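PDB 3CTP: periplasmic binding protein/LacI transcriptional regulator from Alkaliphilus metalliredigens, which binds D-xylulofuranose between the two lobes of its sugar-binding domain and, as a LacI-family regulator, probably represses transcription by binding operator DNA. Local coordinates for residues 118-124 / 136-142; 109-113 / 130-136; 61-67 / 90-96. One frame throughout, in Å; residues are numbered along the deposited sequence. Where two conformers were deposited one is given.

Contact 1: residues 118-124 / 136-142; sequences AGIIASR and IPVVAFE. With XLF (beta-D-xylulofuranose), chain C.
Ile120 and Ala122 make four of the five backbone bonds that join 118-124 to 136-142 as parallel neighbours, with Pro137, Val139 and Phe141 as their partners. The amide of Ile120 reaches Pro137 O, and that of Ala122 reaches Val139 O at 169°, nearly straight. In return Ile120 O receives Val139 N, and Ala122 O takes Phe141 N. The fifth bond, Arg124 N to Phe141 O (2.9 Å), carries the pairing up to the sugar.

Apolar packing follows the strand alternation. Ile121 and Val139 run side by side, CG1 of Ile121 being 4.1 Å from CG2 of Val139, on the face covered by helix 286-302; Ile120 and Ala122 meet the two methyls of Val138 on the other.

Both strands lie in the parallel part of the mixed sheet of one lobe of a periplasmic-binding-protein fold, and their C-terminal ends deliver pocket residues to the cleft. There the polar chemistry gathers round beta-D-xylulofuranose. Glu142, extended beyond CG (chi2 -174°), grips two hydroxyls, taking XLF O3 on OE1 at 2.5 Å and XLF O4 on OE2 at 2.7 Å. Its CG lies over the centre of the Phe141 ring, 3.6 Å above the plane. Bent at chi3, Arg124 brings NH2 to XLF O4 (2.9 Å), which meets the guanidinium at its edge and in plane; a weak, bent bond from NH2 reaches XLF O5. A leucine in place of this arginine would probably leave O4 without this donor and Asp100 and Asp213 without the cation that their carboxylates hold at NH1.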
loop_
_atom_site.group_PDB
_atom_site.type_symbol
_atom_site.label_atom_id
_atom_site.label_comp_id
_atom_site.label_asym_id
_atom_site.label_seq_id
_atom_site.Cartn_x
_atom_site.Cartn_y
_atom_site.Cartn_z
ATOM N N ALA A 118 -14.506 18.263 -10.098
ATOM C CA ALA A 118 -15.939 18.157 -10.226
ATOM C C ALA A 118 -16.591 17.743 -8.921
ATOM O O ALA A 118 -17.762 18.030 -8.680
ATOM C CB ALA A 118 -16.294 17.126 -11.309
ATOM N N GLY A 119 -15.839 17.020 -8.099
ATOM C CA GLY A 119 -16.388 16.509 -6.843
ATOM C C GLY A 119 -15.254 15.990 -5.971
ATOM O O GLY A 119 -14.148 15.810 -6.448
ATOM N N ILE A 120 -15.550 15.790 -4.690
ATOM C CA ILE A 120 -14.558 15.332 -3.722
ATOM C C ILE A 120 -15.139 14.173 -2.919
ATOM O O ILE A 120 -16.322 14.210 -2.524
ATOM C CB ILE A 120 -14.209 16.476 -2.752
ATOM C CG1 ILE A 120 -13.499 17.597 -3.537
ATOM C CG2 ILE A 120 -13.349 15.973 -1.571
ATOM C CD1 ILE A 120 -13.193 18.861 -2.655
ATOM N N ILE A 121 -14.321 13.147 -2.702
ATOM C CA ILE A 121 -14.663 12.026 -1.817
ATOM C C ILE A 121 -13.772 12.188 -0.599
ATOM O O ILE A 121 -12.561 12.082 -0.708
ATOM C CB ILE A 121 -14.379 10.655 -2.496
ATOM C CG1 ILE A 121 -15.227 10.522 -3.761
ATOM C CG2 ILE A 121 -14.659 9.496 -1.497
ATOM C CD1 ILE A 121 -14.679 9.430 -4.759
ATOM N N ALA A 122 -14.389 12.366 0.574
ATOM C CA ALA A 122 -13.686 12.696 1.817
ATOM C C ALA A 122 -13.668 11.515 2.793
ATOM O O ALA A 122 -14.679 11.210 3.448
ATOM C CB ALA A 122 -14.372 13.910 2.464
ATOM N N SER A 123 -12.515 10.857 2.907
ATOM C CA SER A 123 -12.424 9.631 3.705
ATOM C C SER A 123 -11.995 9.921 5.139
ATOM O O SER A 123 -11.021 10.665 5.383
ATOM C CB SER A 123 -11.475 8.580 3.058
ATOM O OG SER A 123 -11.889 8.288 1.741
ATOM N N ARG A 124 -12.713 9.328 6.093
ATOM C CA ARG A 124 -12.295 9.408 7.478
ATOM C C ARG A 124 -11.997 10.868 7.869
ATOM O O ARG A 124 -11.003 11.186 8.560
ATOM C CB ARG A 124 -11.103 8.464 7.734
ATOM C CG ARG A 124 -11.081 7.915 9.136
ATOM C CD ARG A 124 -10.432 6.533 9.166
ATOM N NE ARG A 124 -8.980 6.607 8.935
ATOM C CZ ARG A 124 -8.220 5.521 8.789
ATOM N NH1 ARG A 124 -6.906 5.638 8.617
ATOM N NH2 ARG A 124 -8.787 4.306 8.851
ATOM N N ILE A 136 -18.603 22.676 -3.913
ATOM C CA ILE A 136 -18.229 21.567 -4.773
ATOM C C ILE A 136 -18.890 20.352 -4.151
ATOM O O ILE A 136 -18.930 20.243 -2.925
ATOM C CB ILE A 136 -16.703 21.361 -4.779
ATOM C CG1 ILE A 136 -16.003 22.502 -5.526
ATOM C CG2 ILE A 136 -16.339 20.051 -5.447
ATOM C CD1 ILE A 136 -14.490 22.320 -5.625
ATOM N N PRO A 137 -19.432 19.450 -4.975
ATOM C CA PRO A 137 -20.074 18.244 -4.433
ATOM C C PRO A 137 -19.104 17.397 -3.620
ATOM O O PRO A 137 -17.953 17.193 -4.041
ATOM C CB PRO A 137 -20.489 17.469 -5.693
ATOM C CG PRO A 137 -20.733 18.599 -6.728
ATOM C CD PRO A 137 -19.667 19.622 -6.427
ATOM N N VAL A 138 -19.578 16.892 -2.485
ATOM C CA VAL A 138 -18.762 16.058 -1.600
ATOM C C VAL A 138 -19.605 14.877 -1.136
ATOM O O VAL A 138 -20.799 15.047 -0.825
ATOM C CB VAL A 138 -18.344 16.829 -0.298
ATOM C CG1 VAL A 138 -17.630 15.884 0.685
ATOM C CG2 VAL A 138 -17.460 18.017 -0.629
ATOM N N VAL A 139 -19.008 13.684 -1.102
ATOM C CA VAL A 139 -19.553 12.561 -0.338
ATOM C C VAL A 139 -18.468 12.077 0.625
ATOM O O VAL A 139 -17.276 12.313 0.382
ATOM C CB VAL A 139 -20.044 11.395 -1.192
ATOM C CG1 VAL A 139 -21.175 11.874 -2.106
ATOM C CG2 VAL A 139 -18.903 10.774 -2.035
ATOM N N ALA A 140 -18.877 11.450 1.729
ATOM C CA ALA A 140 -17.909 11.089 2.788
ATOM C C ALA A 140 -17.864 9.594 2.950
ATOM O O ALA A 140 -18.897 8.934 2.864
ATOM C CB ALA A 140 -18.338 11.699 4.119
ATOM N N PHE A 141 -16.663 9.055 3.162
ATOM C CA PHE A 141 -16.514 7.649 3.600
ATOM C C PHE A 141 -16.278 7.574 5.129
ATOM O O PHE A 141 -15.340 8.209 5.641
ATOM C CB PHE A 141 -15.375 6.961 2.804
ATOM C CG PHE A 141 -15.084 5.536 3.248
ATOM C CD1 PHE A 141 -16.033 4.533 3.084
ATOM C CD2 PHE A 141 -13.860 5.211 3.822
ATOM C CE1 PHE A 141 -15.743 3.210 3.495
ATOM C CE2 PHE A 141 -13.573 3.897 4.237
ATOM C CZ PHE A 141 -14.513 2.915 4.071
ATOM N N GLU A 142 -17.169 6.860 5.834
ATOM C CA GLU A 142 -17.105 6.613 7.293
ATOM C C GLU A 142 -17.482 7.739 8.220
ATOM O O GLU A 142 -18.436 7.609 9.004
ATOM C CB GLU A 142 -15.753 6.043 7.718
ATOM C CG GLU A 142 -15.604 4.628 7.158
ATOM C CD GLU A 142 -14.356 3.902 7.649
ATOM O OE1 GLU A 142 -14.276 2.668 7.415
ATOM O OE2 GLU A 142 -13.473 4.553 8.257
HETATM O O4 XLF C . -11.433 3.446 9.641
HETATM C C4 XLF C . -11.377 2.022 9.524
HETATM C C5 XLF C . -10.104 1.556 10.215
HETATM O O5 XLF C . -9.213 1.150 9.170
HETATM C C3 XLF C . -11.196 1.606 8.073
HETATM O O3 XLF C . -12.389 1.021 7.535
HETATM C C2 XLF C . -10.084 0.599 8.186
HETATM O O2 XLF C . -10.585 -0.669 8.655
HETATM C C1 XLF C . -9.314 0.428 6.893
HETATM O O1 XLF C . -8.201 -0.451 7.119
#

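Contact 2: residues 109-113 / 130-136; sequences LEVLQ and EYANIDI
Leu109 of helix 102-114, in one of two conformers, holds CG trans to its amide nitrogen (chi1 -178°), which extends its two methyls toward the loop 130-136. Tyr131, whose CG lies anti to its own carbonyl carbon (chi1 -76°), lays its ring under CD2. This is helix-to-loop packing on one face of the lobe's Rossmann-like alpha/beta sheet, where the helix preceding strand 119-123 meets the connection leading to strand 138-141.

CD2 of Leu109 stands over the ring centre of Tyr131, 4.0 Å from the centroid and 2° off the normal, a well-centred CH-pi contact. The same methyl is 3.7 Å from Glu130 CB. CD1 approaches Tyr131 CE1 at 3.8 Å and Ile134 CD1 at 3.5 Å; the leucine and Ile134 side chains cross at about a right angle. No hydrogen bond runs between 109-113 and 130-136; the polar ends turn to an earlier part of the helix, Tyr131 OH bonding to Glu105 and Glu130 salt-bridging Lys106.

One turn on, Gln113 lies at the exposed margin. Its extended chain reaches across Ile134, NE2 coming to 3.8 Å from Ile134 CA, while its backbone receives the tip of Ile136, whose CD1 rests 3.6 Å from Gln113 CA.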
loop_
_atom_site.group_PDB
_atom_site.type_symbol
_atom_site.label_atom_id
_atom_site.label_comp_id
_atom_site.label_asym_id
_atom_site.label_seq_id
_atom_site.Cartn_x
_atom_site.Cartn_y
_atom_site.Cartn_z
ATOM N N LEU A 109 -8.431 20.228 0.716
ATOM C CA LEU A 109 -9.745 20.758 0.355
ATOM C C LEU A 109 -9.550 22.072 -0.395
ATOM O O LEU A 109 -10.205 22.330 -1.410
ATOM C CB LEU A 109 -10.593 20.960 1.613
ATOM C CG LEU A 109 -12.032 21.462 1.474
ATOM C CD1 LEU A 109 -12.873 20.507 0.639
ATOM C CD2 LEU A 109 -12.635 21.661 2.858
ATOM N N GLU A 110 -8.636 22.907 0.087
ATOM C CA GLU A 110 -8.405 24.211 -0.555
ATOM C C GLU A 110 -7.779 24.028 -1.947
ATOM O O GLU A 110 -8.117 24.725 -2.906
ATOM C CB GLU A 110 -7.508 25.093 0.320
ATOM C CG GLU A 110 -8.145 25.477 1.649
ATOM C CD GLU A 110 -7.274 26.425 2.462
ATOM O OE1 GLU A 110 -6.168 26.777 1.990
ATOM O OE2 GLU A 110 -7.701 26.825 3.571
ATOM N N VAL A 111 -6.837 23.098 -2.036
ATOM C CA VAL A 111 -6.155 22.850 -3.298
ATOM C C VAL A 111 -7.131 22.240 -4.321
ATOM O O VAL A 111 -7.167 22.655 -5.487
ATOM C CB VAL A 111 -4.955 21.935 -3.085
ATOM C CG1 VAL A 111 -4.344 21.564 -4.415
ATOM C CG2 VAL A 111 -3.924 22.631 -2.188
ATOM N N LEU A 112 -7.936 21.267 -3.901
ATOM C CA LEU A 112 -8.927 20.691 -4.820
ATOM C C LEU A 112 -9.926 21.741 -5.305
ATOM O O LEU A 112 -10.287 21.776 -6.481
ATOM C CB LEU A 112 -9.658 19.530 -4.133
ATOM C CG LEU A 112 -8.755 18.310 -3.920
ATOM C CD1 LEU A 112 -9.353 17.307 -2.930
ATOM C CD2 LEU A 112 -8.454 17.636 -5.297
ATOM N N GLN A 113 -10.398 22.598 -4.404
ATOM C CA GLN A 113 -11.303 23.693 -4.806
ATOM C C GLN A 113 -10.640 24.635 -5.813
ATOM O O GLN A 113 -11.266 25.064 -6.792
ATOM C CB GLN A 113 -11.737 24.485 -3.565
ATOM C CG GLN A 113 -12.356 25.837 -3.842
ATOM C CD GLN A 113 -12.759 26.541 -2.559
ATOM O OE1 GLN A 113 -12.071 27.455 -2.098
ATOM N NE2 GLN A 113 -13.859 26.099 -1.959
ATOM N N GLU A 130 -14.918 23.411 7.643
ATOM C CA GLU A 130 -14.284 23.728 6.376
ATOM C C GLU A 130 -15.155 23.397 5.179
ATOM O O GLU A 130 -15.001 23.983 4.109
ATOM C CB GLU A 130 -12.948 22.996 6.259
ATOM C CG GLU A 130 -11.839 23.608 7.097
ATOM C CD GLU A 130 -12.194 23.694 8.571
ATOM O OE1 GLU A 130 -12.980 22.847 9.055
ATOM O OE2 GLU A 130 -11.661 24.600 9.252
ATOM N N TYR A 131 -16.077 22.460 5.362
ATOM C CA TYR A 131 -16.895 21.991 4.254
ATOM C C TYR A 131 -18.142 22.829 4.005
ATOM O O TYR A 131 -18.792 22.686 2.962
ATOM C CB TYR A 131 -17.306 20.545 4.503
ATOM C CG TYR A 131 -16.179 19.582 4.242
ATOM C CD1 TYR A 131 -16.020 19.024 3.000
ATOM C CD2 TYR A 131 -15.269 19.245 5.242
ATOM C CE1 TYR A 131 -14.999 18.135 2.728
ATOM C CE2 TYR A 131 -14.254 18.350 4.988
ATOM C CZ TYR A 131 -14.125 17.806 3.715
ATOM O OH TYR A 131 -13.120 16.923 3.398
ATOM N N ALA A 132 -18.465 23.701 4.956
ATOM C CA ALA A 132 -19.757 24.384 4.962
ATOM C C ALA A 132 -19.935 25.352 3.797
ATOM O O ALA A 132 -21.046 25.548 3.301
ATOM C CB ALA A 132 -19.960 25.112 6.295
ATOM N N ASN A 133 -18.842 25.960 3.362
ATOM C CA ASN A 133 -18.923 26.962 2.315
ATOM C C ASN A 133 -18.470 26.439 0.958
ATOM O O ASN A 133 -18.921 26.920 -0.085
ATOM C CB ASN A 133 -18.115 28.194 2.724
ATOM C CG ASN A 133 -17.075 27.875 3.781
ATOM O OD1 ASN A 133 -16.861 28.657 4.712
ATOM N ND2 ASN A 133 -16.438 26.707 3.658
ATOM N N ILE A 134 -17.584 25.450 0.966
ATOM C CA ILE A 134 -17.080 24.934 -0.292
ATOM C C ILE A 134 -18.298 24.703 -1.166
ATOM O O ILE A 134 -19.357 24.323 -0.672
ATOM C CB ILE A 134 -16.234 23.662 -0.109
ATOM C CG1 ILE A 134 -17.082 22.402 -0.259
ATOM C CG2 ILE A 134 -15.524 23.684 1.240
ATOM C CD1 ILE A 134 -16.245 21.134 -0.267
ATOM N N ASP A 135 -18.169 24.993 -2.453
ATOM C CA ASP A 135 -19.299 24.911 -3.358
ATOM C C ASP A 135 -19.022 23.834 -4.395
ATOM O O ASP A 135 -19.166 24.050 -5.597
ATOM C CB ASP A 135 -19.511 26.258 -4.045
ATOM C CG ASP A 135 -20.860 26.359 -4.707
ATOM O OD1 ASP A 135 -21.667 27.213 -4.283
ATOM O OD2 ASP A 135 -21.117 25.573 -5.643
ATOM N N ILE A 136 -18.603 22.676 -3.913
ATOM C CA ILE A 136 -18.229 21.567 -4.773
ATOM C C ILE A 136 -18.890 20.352 -4.151
ATOM O O ILE A 136 -18.930 20.243 -2.925
ATOM C CB ILE A 136 -16.703 21.361 -4.779
ATOM C CG1 ILE A 136 -16.003 22.502 -5.526
ATOM C CG2 ILE A 136 -16.339 20.051 -5.447
ATOM C CD1 ILE A 136 -14.490 22.320 -5.625
#

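Contact 3: residues 61-67 / 90-96; sequences KTIGLMV and GYTLFLC
Leu65 and Leu95 lie side by side in the tight part of this contact, their CD2 methyls 3.7 Å apart, and Leu93 CD2 comes equally near Ile63 CB. Six backbone bonds knit the parallel strands along their length, the straightest from Val67 N to Cys96 O at 175°. Across the sheet from these leucines, CG2 of Thr62 sits over the Phe94 ring in a CH-pi contact, 3.8 Å from the centroid, a place it takes by lying anti to the backbone N while OG1 turns to Thr92 OG1 (2.9 Å). The Phe94 ring also stacks on Phe94 of the second subunit.

Toward the strand beginnings the packing gives way to solvent. Exposed Lys61, bent at chi2 and chi3, drapes CE over one face of Tyr91, and its NZ makes an off-centre cation-pi contact 4.3 Å from the ring centroid. A water bridges Thr92 OG1 and, weakly, Lys61 O. Gly90, whose positive phi suits glycine, ends helix 73-88 in a Schellman motif.

The two strands and this helix form a beta-alpha-beta unit. Strand 62-67 lies between strands 92-97 and 119-123, with helix 73-88 packed on the face of Leu65 and helix 102-114 on that of Met66 and Cys96.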
loop_
_atom_site.group_PDB
_atom_site.type_symbol
_atom_site.label_atom_id
_atom_site.label_comp_id
_atom_site.label_asym_id
_atom_site.label_seq_id
_atom_site.Cartn_x
_atom_site.Cartn_y
_atom_site.Cartn_z
ATOM N N LYS A 61 -13.357 16.985 -15.561
ATOM C CA LYS A 61 -13.843 15.637 -15.397
ATOM C C LYS A 61 -12.930 14.905 -14.446
ATOM O O LYS A 61 -12.646 13.738 -14.649
ATOM C CB LYS A 61 -13.927 14.903 -16.741
ATOM C CG LYS A 61 -14.881 15.581 -17.712
ATOM C CD LYS A 61 -16.306 15.504 -17.178
ATOM C CE LYS A 61 -16.932 14.128 -17.422
ATOM N NZ LYS A 61 -18.421 14.224 -17.327
ATOM N N THR A 62 -12.514 15.583 -13.371
ATOM C CA THR A 62 -11.679 14.939 -12.362
ATOM C C THR A 62 -12.331 15.047 -10.988
ATOM O O THR A 62 -12.929 16.092 -10.655
ATOM C CB THR A 62 -10.270 15.524 -12.343
ATOM O OG1 THR A 62 -9.683 15.330 -13.644
ATOM C CG2 THR A 62 -9.386 14.813 -11.306
ATOM N N ILE A 63 -12.243 13.955 -10.237
ATOM C CA ILE A 63 -12.741 13.886 -8.861
ATOM C C ILE A 63 -11.534 13.769 -7.935
ATOM O O ILE A 63 -10.556 13.087 -8.263
ATOM C CB ILE A 63 -13.614 12.644 -8.692
ATOM C CG1 ILE A 63 -14.931 12.904 -9.407
ATOM C CG2 ILE A 63 -13.821 12.318 -7.202
ATOM C CD1 ILE A 63 -15.721 11.631 -9.777
ATOM N N GLY A 64 -11.568 14.454 -6.800
ATOM C CA GLY A 64 -10.470 14.325 -5.835
ATOM C C GLY A 64 -10.853 13.295 -4.802
ATOM O O GLY A 64 -11.946 13.375 -4.229
ATOM N N LEU A 65 -10.002 12.310 -4.591
ATOM C CA LEU A 65 -10.240 11.296 -3.566
ATOM C C LEU A 65 -9.246 11.503 -2.437
ATOM O O LEU A 65 -8.038 11.352 -2.647
ATOM C CB LEU A 65 -10.038 9.891 -4.138
ATOM C CG LEU A 65 -9.998 8.712 -3.144
ATOM C CD1 LEU A 65 -11.309 8.642 -2.322
ATOM C CD2 LEU A 65 -9.785 7.386 -3.845
ATOM N N MET A 66 -9.738 11.851 -1.252
ATOM C CA MET A 66 -8.868 11.951 -0.111
ATOM C C MET A 66 -8.769 10.600 0.553
ATOM O O MET A 66 -9.813 9.974 0.869
ATOM C CB MET A 66 -9.338 13.088 0.824
ATOM C CG MET A 66 -8.921 14.513 0.171
ATOM S SD MET A 66 -9.190 15.896 1.114
ATOM C CE MET A 66 -10.909 15.638 1.482
ATOM N N VAL A 67 -7.518 10.191 0.768
ATOM C CA VAL A 67 -7.107 8.922 1.275
ATOM C C VAL A 67 -6.362 9.162 2.616
ATOM O O VAL A 67 -5.387 9.894 2.630
ATOM C CB VAL A 67 -6.081 8.321 0.246
ATOM C CG1 VAL A 67 -5.696 6.955 0.612
ATOM C CG2 VAL A 67 -6.671 8.329 -1.192
ATOM N N GLY A 90 -16.907 8.503 -16.702
ATOM C CA GLY A 90 -16.168 9.506 -17.453
ATOM C C GLY A 90 -15.248 10.429 -16.663
ATOM O O GLY A 90 -14.859 11.478 -17.185
ATOM N N TYR A 91 -14.843 10.017 -15.452
ATOM C CA TYR A 91 -13.993 10.859 -14.596
ATOM C C TYR A 91 -12.642 10.207 -14.318
ATOM O O TYR A 91 -12.540 8.973 -14.214
ATOM C CB TYR A 91 -14.678 11.104 -13.242
ATOM C CG TYR A 91 -15.896 11.978 -13.362
ATOM C CD1 TYR A 91 -15.808 13.343 -13.152
ATOM C CD2 TYR A 91 -17.128 11.435 -13.729
ATOM C CE1 TYR A 91 -16.925 14.151 -13.258
ATOM C CE2 TYR A 91 -18.233 12.230 -13.865
ATOM C CZ TYR A 91 -18.139 13.587 -13.642
ATOM O OH TYR A 91 -19.279 14.367 -13.785
ATOM N N THR A 92 -11.612 11.047 -14.202
ATOM C CA THR A 92 -10.327 10.603 -13.654
ATOM C C THR A 92 -10.255 10.992 -12.173
ATOM O O THR A 92 -11.116 11.714 -11.686
ATOM C CB THR A 92 -9.191 11.246 -14.405
ATOM O OG1 THR A 92 -9.479 12.629 -14.601
ATOM C CG2 THR A 92 -9.106 10.621 -15.801
ATOM N N LEU A 93 -9.252 10.492 -11.449
ATOM C CA LEU A 93 -9.119 10.784 -10.016
ATOM C C LEU A 93 -7.738 11.398 -9.709
ATOM O O LEU A 93 -6.731 10.988 -10.285
ATOM C CB LEU A 93 -9.146 9.490 -9.209
ATOM C CG LEU A 93 -10.393 8.703 -8.916
ATOM C CD1 LEU A 93 -10.015 7.604 -7.918
ATOM C CD2 LEU A 93 -11.420 9.628 -8.319
ATOM N N PHE A 94 -7.714 12.361 -8.799
ATOM C CA PHE A 94 -6.485 12.786 -8.120
ATOM C C PHE A 94 -6.557 12.196 -6.722
ATOM O O PHE A 94 -7.570 12.382 -6.036
ATOM C CB PHE A 94 -6.433 14.305 -7.969
ATOM C CG PHE A 94 -6.147 15.058 -9.242
ATOM C CD1 PHE A 94 -5.365 14.506 -10.224
ATOM C CD2 PHE A 94 -6.616 16.341 -9.402
ATOM C CE1 PHE A 94 -5.079 15.222 -11.405
ATOM C CE2 PHE A 94 -6.334 17.052 -10.545
ATOM C CZ PHE A 94 -5.587 16.494 -11.546
ATOM N N LEU A 95 -5.521 11.498 -6.271
ATOM C CA LEU A 95 -5.506 10.990 -4.896
ATOM C C LEU A 95 -4.731 11.939 -4.017
ATOM O O LEU A 95 -3.667 12.420 -4.412
ATOM C CB LEU A 95 -4.818 9.632 -4.798
ATOM C CG LEU A 95 -5.221 8.574 -5.791
ATOM C CD1 LEU A 95 -4.483 7.259 -5.385
ATOM C CD2 LEU A 95 -6.707 8.373 -5.733
ATOM N N CYS A 96 -5.264 12.198 -2.822
ATOM C CA CYS A 96 -4.665 13.145 -1.884
ATOM C C CYS A 96 -4.520 12.455 -0.559
ATOM O O CYS A 96 -5.468 11.950 0.018
ATOM C CB CYS A 96 -5.586 14.360 -1.706
ATOM S SG CYS A 96 -5.845 15.293 -3.262
HETATM O O HOH W 1 -10.380 13.381 -17.076
#

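Overall arrangement
Contacts 1 and 3 are buried strand pairs of one sheet, joined where strand 119-123 bonds to strand 62-67, as in Ile121 N to Gly64 O (2.8 Å). Contact 2 is partly buried and lies beside the sheet: Leu109 and Leu112 of its helix cover Ile120, and Leu112 also reaches Gly64 and Cys96 of contact 3. Ile136 belongs to both contact 1 and contact 2. The chemistry changes with place. Regular backbone bonding dominates the two strand pairs, but contact 1 ends in charged groups at the sugar cleft. Contacts 2 and 3 both touch the second subunit; contact 1 does not. Contact 2 relies on apolar and CH-pi packing.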